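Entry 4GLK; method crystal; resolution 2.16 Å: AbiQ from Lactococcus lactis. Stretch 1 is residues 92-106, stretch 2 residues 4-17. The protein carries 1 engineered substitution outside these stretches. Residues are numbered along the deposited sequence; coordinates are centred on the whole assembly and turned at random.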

# COMPACT_ATOMS: atom_id res chain seq x y z
N MET A 92 3.98 1.46 2.43
CA MET A 92 2.70 1.91 2.99
C MET A 92 2.89 3.28 3.66
O MET A 92 4.01 3.64 4.05
CB MET A 92 2.09 0.87 3.95
CG MET A 92 2.86 0.73 5.22
SD MET A 92 2.11 -0.46 6.31
CE MET A 92 3.13 -0.17 7.77
N ILE A 93 1.80 4.06 3.75
CA ILE A 93 1.86 5.41 4.29
C ILE A 93 0.67 5.74 5.16
O ILE A 93 -0.45 5.29 4.90
CB ILE A 93 1.96 6.46 3.11
CG1 ILE A 93 0.82 6.28 2.07
CG2 ILE A 93 3.37 6.48 2.44
CD1 ILE A 93 0.60 7.45 1.08
N PRO A 94 0.88 6.65 6.15
CA PRO A 94 -0.27 7.14 6.92
C PRO A 94 -0.95 8.25 6.09
O PRO A 94 -0.28 9.11 5.52
CB PRO A 94 0.38 7.69 8.20
CG PRO A 94 1.73 8.15 7.76
CD PRO A 94 2.13 7.31 6.58
N VAL A 95 -2.28 8.19 5.98
CA VAL A 95 -3.02 9.18 5.19
C VAL A 95 -4.11 9.81 6.06
O VAL A 95 -4.99 9.08 6.55
CB VAL A 95 -3.61 8.61 3.86
CG1 VAL A 95 -4.33 9.71 3.06
CG2 VAL A 95 -2.54 7.95 3.00
N PRO A 96 -4.10 11.15 6.23
CA PRO A 96 -5.20 11.80 6.99
C PRO A 96 -6.50 11.62 6.22
O PRO A 96 -6.48 11.49 5.00
CB PRO A 96 -4.79 13.28 7.01
CG PRO A 96 -3.35 13.31 6.60
CD PRO A 96 -3.17 12.15 5.68
N ASP A 97 -7.63 11.56 6.94
CA ASP A 97 -8.96 11.39 6.36
C ASP A 97 -9.25 12.30 5.14
O ASP A 97 -9.87 11.86 4.18
CB ASP A 97 -10.04 11.60 7.44
CG ASP A 97 -10.02 10.59 8.59
OD1 ASP A 97 -10.01 9.36 8.31
OD2 ASP A 97 -10.08 11.03 9.76
N SER A 98 -8.80 13.57 5.20
CA SER A 98 -9.03 14.58 4.17
C SER A 98 -8.37 14.32 2.82
O SER A 98 -8.84 14.83 1.80
CB SER A 98 -8.59 15.95 4.67
OG SER A 98 -7.19 15.96 4.90
N GLU A 99 -7.26 13.56 2.82
CA GLU A 99 -6.47 13.30 1.61
C GLU A 99 -6.77 11.98 0.94
O GLU A 99 -6.23 11.68 -0.11
CB GLU A 99 -4.96 13.48 1.94
CG GLU A 99 -4.63 14.82 2.59
CD GLU A 99 -5.20 16.06 1.92
OE1 GLU A 99 -6.04 16.75 2.55
OE2 GLU A 99 -4.81 16.36 0.76
N LEU A 100 -7.68 11.20 1.54
CA LEU A 100 -8.09 9.89 1.04
C LEU A 100 -9.21 10.03 0.00
O LEU A 100 -10.22 10.66 0.29
CB LEU A 100 -8.59 9.06 2.21
CG LEU A 100 -7.75 7.92 2.72
CD1 LEU A 100 -8.68 6.86 3.26
CD2 LEU A 100 -6.79 7.32 1.65
N ILE A 101 -9.04 9.44 -1.19
CA ILE A 101 -10.05 9.57 -2.24
C ILE A 101 -10.54 8.21 -2.66
O ILE A 101 -9.78 7.47 -3.29
CB ILE A 101 -9.51 10.41 -3.44
CG1 ILE A 101 -8.91 11.76 -2.96
CG2 ILE A 101 -10.61 10.63 -4.49
CD1 ILE A 101 -7.98 12.43 -3.96
N PRO A 102 -11.80 7.84 -2.36
CA PRO A 102 -12.30 6.52 -2.78
C PRO A 102 -12.16 6.31 -4.30
O PRO A 102 -12.34 7.25 -5.07
CB PRO A 102 -13.76 6.54 -2.35
CG PRO A 102 -13.81 7.52 -1.24
CD PRO A 102 -12.84 8.59 -1.62
N LEU A 103 -11.78 5.11 -4.72
CA LEU A 103 -11.59 4.87 -6.14
C LEU A 103 -12.77 4.17 -6.80
O LEU A 103 -13.02 2.99 -6.55
CB LEU A 103 -10.26 4.18 -6.44
CG LEU A 103 -10.00 3.79 -7.89
CD1 LEU A 103 -9.43 4.95 -8.68
CD2 LEU A 103 -9.09 2.61 -7.95
N PRO A 104 -13.50 4.88 -7.69
CA PRO A 104 -14.63 4.25 -8.38
C PRO A 104 -14.14 3.33 -9.50
O PRO A 104 -13.21 3.68 -10.23
CB PRO A 104 -15.43 5.45 -8.93
CG PRO A 104 -14.76 6.69 -8.36
CD PRO A 104 -13.35 6.29 -8.10
N LEU A 105 -14.74 2.14 -9.59
CA LEU A 105 -14.39 1.19 -10.63
C LEU A 105 -15.51 1.09 -11.62
O LEU A 105 -16.68 0.98 -11.23
CB LEU A 105 -14.08 -0.23 -10.09
CG LEU A 105 -12.87 -0.42 -9.18
CD1 LEU A 105 -12.79 -1.86 -8.71
CD2 LEU A 105 -11.56 -0.04 -9.89
N ASP A 106 -15.16 1.09 -12.89
CA ASP A 106 -16.06 0.88 -14.01
C ASP A 106 -15.79 -0.57 -14.43
O ASP A 106 -14.80 -0.84 -15.11
CB ASP A 106 -15.77 1.90 -15.13
CG ASP A 106 -16.46 1.62 -16.46
OD1 ASP A 106 -17.61 1.12 -16.44
OD2 ASP A 106 -15.86 1.92 -17.51
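Stretch 2 4-17: RFFTVTDEYIAYLR

Stretch 2 runs as an extended strand, residues 4-8, then turns at T9 into a helix that begins at D10. Its strand pairs with strand 100-102 of stretch 1 in antiparallel register, the axes crossing at 132° with a closest approach of 4.5 Å, while its helix covers the earlier part of stretch 1.

Along stretch 1, I93 points toward the helix: its CD1 lies 3.6 Å from I13 CD1 and its CG2 4.1 Å from L16 CD1. P94 contributes its backbone carbonyl, P94 O accepting a hydrogen bond from Y12 OH at 2.7 Å, so the buried tyrosine hydroxyl is paid for. V95 CG1 packs against V8 CG1 at 3.9 Å, and P96 lays its CD over one face of the Y12 ring, 3.7 Å from the centroid.

E99 is bonded to T9 through both backbone and side chain. E99 O accepts from T9 N at 3.1 Å, and E99 OE2 accepts from T9 OG1 at 2.6 Å. T9 OG1 in turn accepts from Y12 N at 3.1 Å, capping the helix, so one threonine joins the end of the strand pairing to the start of the helix.

Then the ladder begins. L100 faces V8 in a non-hydrogen-bonded pair, both side chains on one face of the sheet, and L100 CD1 reaches over the F6 ring, 3.7 Å from F6 CE1. I101 and T7 share the other face and exchange two bonds, I101 N to T7 O and T7 N to I101 O, each 2.8 Å. P102, which has no amide hydrogen to give, falls opposite F6 at a non-hydrogen-bonded position, where none is required. L103 N resumes the pattern by donating to F5 O at 3.1 Å, and L105 CD1 ends the contact 4.1 Å from F5 CD2.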

# COMPACT_ATOMS: atom_id res chain seq x y z
N ARG A 4 -10.63 -1.48 0.94
CA ARG A 4 -11.18 -0.80 -0.23
C ARG A 4 -10.07 -0.18 -1.01
O ARG A 4 -8.99 0.00 -0.46
CB ARG A 4 -12.07 0.36 0.23
CG ARG A 4 -13.49 0.02 0.48
CD ARG A 4 -13.79 0.19 1.93
NE ARG A 4 -13.93 1.58 2.33
CZ ARG A 4 -13.94 1.97 3.60
NH1 ARG A 4 -13.80 1.08 4.57
NH2 ARG A 4 -14.10 3.24 3.91
N PHE A 5 -10.38 0.30 -2.23
CA PHE A 5 -9.42 0.98 -3.09
C PHE A 5 -9.50 2.47 -2.91
O PHE A 5 -10.59 3.04 -2.80
CB PHE A 5 -9.62 0.62 -4.57
CG PHE A 5 -9.22 -0.78 -5.00
CD1 PHE A 5 -7.91 -1.21 -4.87
CD2 PHE A 5 -10.14 -1.62 -5.60
CE1 PHE A 5 -7.53 -2.47 -5.33
CE2 PHE A 5 -9.77 -2.90 -6.03
CZ PHE A 5 -8.46 -3.32 -5.90
N PHE A 6 -8.35 3.11 -2.89
CA PHE A 6 -8.30 4.56 -2.74
C PHE A 6 -7.19 5.10 -3.57
O PHE A 6 -6.28 4.37 -3.99
CB PHE A 6 -7.95 4.93 -1.28
CG PHE A 6 -8.98 4.57 -0.24
CD1 PHE A 6 -10.03 5.43 0.05
CD2 PHE A 6 -8.88 3.38 0.47
CE1 PHE A 6 -11.00 5.08 1.00
CE2 PHE A 6 -9.84 3.04 1.42
CZ PHE A 6 -10.88 3.90 1.70
N THR A 7 -7.24 6.43 -3.76
CA THR A 7 -6.15 7.21 -4.29
C THR A 7 -5.89 8.23 -3.20
O THR A 7 -6.69 8.38 -2.25
CB THR A 7 -6.42 7.82 -5.69
OG1 THR A 7 -7.48 8.77 -5.64
CG2 THR A 7 -6.66 6.75 -6.79
N VAL A 8 -4.75 8.89 -3.28
CA VAL A 8 -4.37 9.91 -2.32
C VAL A 8 -4.21 11.20 -3.13
O VAL A 8 -3.92 11.13 -4.33
CB VAL A 8 -3.08 9.50 -1.53
CG1 VAL A 8 -2.75 10.53 -0.44
CG2 VAL A 8 -3.24 8.12 -0.91
N THR A 9 -4.47 12.38 -2.51
CA THR A 9 -4.32 13.64 -3.24
C THR A 9 -2.85 13.81 -3.67
O THR A 9 -1.94 13.48 -2.90
CB THR A 9 -4.76 14.86 -2.39
OG1 THR A 9 -3.92 14.97 -1.25
CG2 THR A 9 -6.22 14.81 -1.96
N ASP A 10 -2.64 14.33 -4.89
CA ASP A 10 -1.33 14.63 -5.47
C ASP A 10 -0.58 15.58 -4.55
O ASP A 10 0.63 15.43 -4.37
CB ASP A 10 -1.47 15.22 -6.89
CG ASP A 10 -2.00 14.25 -7.97
OD1 ASP A 10 -1.74 13.02 -7.85
OD2 ASP A 10 -2.62 14.73 -8.95
N GLU A 11 -1.32 16.50 -3.89
CA GLU A 11 -0.78 17.50 -2.95
C GLU A 11 -0.17 16.84 -1.71
O GLU A 11 0.98 17.12 -1.37
CB GLU A 11 -1.85 18.55 -2.59
CG GLU A 11 -2.27 19.42 -3.78
CD GLU A 11 -3.45 18.97 -4.63
OE1 GLU A 11 -4.19 19.85 -5.12
OE2 GLU A 11 -3.63 17.74 -4.83
N TYR A 12 -0.93 15.94 -1.05
CA TYR A 12 -0.45 15.20 0.11
C TYR A 12 0.75 14.30 -0.25
O TYR A 12 1.70 14.22 0.53
CB TYR A 12 -1.55 14.33 0.71
CG TYR A 12 -1.08 13.65 1.97
CD1 TYR A 12 -0.71 14.38 3.09
CD2 TYR A 12 -0.92 12.26 2.01
CE1 TYR A 12 -0.26 13.75 4.25
CE2 TYR A 12 -0.46 11.62 3.16
CZ TYR A 12 -0.13 12.37 4.28
OH TYR A 12 0.32 11.77 5.41
N ILE A 13 0.70 13.60 -1.40
CA ILE A 13 1.81 12.74 -1.85
C ILE A 13 3.07 13.58 -2.09
O ILE A 13 4.14 13.21 -1.60
CB ILE A 13 1.40 11.89 -3.08
CG1 ILE A 13 0.30 10.87 -2.70
CG2 ILE A 13 2.61 11.20 -3.76
CD1 ILE A 13 0.70 9.71 -1.71
N ALA A 14 2.93 14.72 -2.80
CA ALA A 14 4.05 15.63 -3.09
C ALA A 14 4.65 16.13 -1.79
O ALA A 14 5.86 16.26 -1.71
CB ALA A 14 3.59 16.80 -3.95
N TYR A 15 3.81 16.33 -0.75
CA TYR A 15 4.23 16.76 0.57
C TYR A 15 5.03 15.67 1.30
O TYR A 15 6.06 15.99 1.90
CB TYR A 15 3.04 17.25 1.38
CG TYR A 15 3.32 17.44 2.86
CD1 TYR A 15 3.86 18.64 3.34
CD2 TYR A 15 2.96 16.46 3.78
CE1 TYR A 15 4.04 18.84 4.71
CE2 TYR A 15 3.14 16.66 5.15
CZ TYR A 15 3.69 17.85 5.61
OH TYR A 15 3.87 18.00 6.96
N LEU A 16 4.56 14.40 1.27
CA LEU A 16 5.29 13.30 1.92
C LEU A 16 6.62 13.06 1.22
O LEU A 16 7.60 12.79 1.91
CB LEU A 16 4.50 11.99 1.98
CG LEU A 16 3.28 11.90 2.88
CD1 LEU A 16 2.81 10.47 2.98
CD2 LEU A 16 3.55 12.44 4.30
N ARG A 17 6.66 13.18 -0.12
CA ARG A 17 7.87 12.97 -0.92
C ARG A 17 8.97 14.02 -0.66
O ARG A 17 10.12 13.81 -1.04
CB ARG A 17 7.57 12.80 -2.42
CG ARG A 17 6.72 11.58 -2.75
CD ARG A 17 6.62 11.29 -4.23
NE ARG A 17 7.70 10.39 -4.65
CZ ARG A 17 8.73 10.77 -5.39
NH1 ARG A 17 8.83 12.01 -5.84
NH2 ARG A 17 9.68 9.89 -5.70
O HOH W 1 -9.76 8.05 -6.78